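Local coordinates for methanol--corrinoid protein (Methanosarcina barkeri, PDB 2I2X) that carries a methyl group on its bound corrinoid, taking it from methanol with the help of MtaB and passing it to coenzyme M through MtaA, at residues K174-L178 / I237-I242. Numbering follows the deposited sequence.
Sequences KPIML and IADAII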
loop_
_atom_site.group_PDB
_atom_site.type_symbol
_atom_site.label_atom_id
_atom_site.label_comp_id
_atom_site.label_asym_id
_atom_site.label_seq_id
_atom_site.Cartn_x
_atom_site.Cartn_y
_atom_site.Cartn_z
ATOM N N LYS B 174 37.328 -15.848 -20.663
ATOM C CA LYS B 174 37.531 -16.682 -19.475
ATOM C C LYS B 174 37.595 -15.807 -18.226
ATOM O O LYS B 174 38.648 -15.671 -17.595
ATOM C CB LYS B 174 38.761 -17.594 -19.615
ATOM C CG LYS B 174 38.500 -18.917 -20.342
ATOM C CD LYS B 174 39.820 -19.619 -20.703
ATOM C CE LYS B 174 39.608 -20.767 -21.696
ATOM N NZ LYS B 174 40.576 -20.708 -22.842
ATOM N N PRO B 175 36.455 -15.194 -17.881
ATOM C CA PRO B 175 36.412 -14.262 -16.774
ATOM C C PRO B 175 36.358 -15.008 -15.448
ATOM O O PRO B 175 36.021 -16.197 -15.407
ATOM C CB PRO B 175 35.105 -13.512 -17.015
ATOM C CG PRO B 175 34.225 -14.518 -17.673
ATOM C CD PRO B 175 35.132 -15.368 -18.510
ATOM N N ILE B 176 36.691 -14.312 -14.373
ATOM C CA ILE B 176 36.621 -14.891 -13.042
ATOM C C ILE B 176 35.209 -14.754 -12.455
ATOM O O ILE B 176 34.814 -15.502 -11.546
ATOM C CB ILE B 176 37.655 -14.233 -12.112
ATOM C CG1 ILE B 176 37.636 -12.705 -12.288
ATOM C CG2 ILE B 176 39.055 -14.816 -12.397
ATOM C CD1 ILE B 176 37.869 -11.927 -11.009
ATOM N N MET B 177 34.446 -13.811 -13.011
ATOM C CA MET B 177 33.160 -13.422 -12.458
ATOM C C MET B 177 32.211 -12.872 -13.512
ATOM O O MET B 177 32.600 -12.064 -14.363
ATOM C CB MET B 177 33.391 -12.381 -11.372
ATOM C CG MET B 177 32.221 -11.492 -11.096
ATOM S SD MET B 177 32.189 -11.165 -9.350
ATOM C CE MET B 177 31.459 -12.698 -8.776
ATOM N N LEU B 178 30.960 -13.311 -13.435
ATOM C CA LEU B 178 29.910 -12.808 -14.301
ATOM C C LEU B 178 28.939 -11.957 -13.492
ATOM O O LEU B 178 28.408 -12.434 -12.487
ATOM C CB LEU B 178 29.168 -13.987 -14.925
ATOM C CG LEU B 178 28.024 -13.686 -15.882
ATOM C CD1 LEU B 178 28.578 -13.023 -17.132
ATOM C CD2 LEU B 178 27.281 -14.975 -16.220
ATOM N N ILE B 237 32.788 -8.909 -3.847
ATOM C CA ILE B 237 32.482 -10.293 -4.201
ATOM C C ILE B 237 33.512 -10.871 -5.189
ATOM O O ILE B 237 33.664 -12.091 -5.297
ATOM C CB ILE B 237 31.014 -10.422 -4.733
ATOM C CG1 ILE B 237 30.529 -11.872 -4.736
ATOM C CG2 ILE B 237 30.836 -9.755 -6.099
ATOM C CD1 ILE B 237 29.741 -12.226 -3.503
ATOM N N ALA B 238 34.220 -9.986 -5.893
ATOM C CA ALA B 238 35.265 -10.386 -6.838
ATOM C C ALA B 238 36.617 -10.533 -6.137
ATOM O O ALA B 238 37.494 -11.265 -6.608
ATOM C CB ALA B 238 35.356 -9.390 -7.983
ATOM N N ASP B 239 36.777 -9.833 -5.013
ATOM C CA ASP B 239 37.971 -9.959 -4.170
ATOM C C ASP B 239 38.060 -11.342 -3.504
ATOM O O ASP B 239 39.158 -11.852 -3.274
ATOM C CB ASP B 239 38.022 -8.842 -3.116
ATOM C CG ASP B 239 38.506 -7.509 -3.685
ATOM O OD1 ASP B 239 39.006 -7.465 -4.826
ATOM O OD2 ASP B 239 38.390 -6.492 -2.977
ATOM N N ALA B 240 36.904 -11.938 -3.211
ATOM C CA ALA B 240 36.826 -13.286 -2.638
ATOM C C ALA B 240 37.141 -14.395 -3.653
ATOM O O ALA B 240 37.527 -15.504 -3.267
ATOM C CB ALA B 240 35.464 -13.516 -1.991
ATOM N N ILE B 241 36.962 -14.096 -4.941
ATOM C CA ILE B 241 37.387 -14.993 -6.020
ATOM C C ILE B 241 38.908 -14.965 -6.090
ATOM O O ILE B 241 39.544 -16.002 -6.271
ATOM C CB ILE B 241 36.808 -14.590 -7.413
ATOM C CG1 ILE B 241 35.321 -14.192 -7.332
ATOM C CG2 ILE B 241 37.063 -15.690 -8.461
ATOM C CD1 ILE B 241 34.377 -15.253 -6.790
ATOM N N ILE B 242 39.475 -13.767 -5.939
ATOM C CA ILE B 242 40.926 -13.570 -5.875
ATOM C C ILE B 242 41.489 -14.087 -4.534
ATOM O O ILE B 242 42.672 -14.427 -4.437
ATOM C CB ILE B 242 41.322 -12.080 -6.167
ATOM C CG1 ILE B 242 40.789 -11.629 -7.533
ATOM C CG2 ILE B 242 42.832 -11.864 -6.117
ATOM C CD1 ILE B 242 41.044 -12.609 -8.680
#
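Met177 swings CG to the far side of its backbone N (chi1 156°), which extends the chain so that it can reach helix 233-242. Its next two torsions bend, and the sulfur ends up against the first turn of the 237-242 segment. SD lies 3.8 Å from CG2 of Ile237 and 3.9 Å from CB of Ala238. The Met177 and Ile237 side chains cross at about a right angle. The terminal methyl CE also meets CG2 of Ile237, at 4.0 Å, and comes more loosely near CD1 of Ile241. One residue back, Ile176 has CG1 between its own N and carbonyl carbon (chi1 45°), and this branch carries CD1 to the last turn of the helix. There CD1 touches CD1 of Ile242 at 4.0 Å. Ile241 uses its CG2 methyl, which sits 4.0 Å from CB of Ile176 and 3.8 Å from the carbonyl O of Ile176. Apart from that carbonyl O, the contacts are apolar. An alanine in place of Met177 would remove the sulfur and its methyl, and would probably leave the Ile237 CG2 and Ala238 CB methyls without the groups that pack on them from Met177. The contact packs helix 233-242 onto the start of strand 177-181 and the residue just before it, in the Rossmann-like B12-binding domain. Strand 177-181 is the middle one of five parallel strands, and Met177 also touches Val126 and Ala208 on the strands flanking it. Tyr152 packs on Ile176 and Ala238, while Phe255 and Leu251 of helix 248-255 lie against Ile237 and Ile241, respectively.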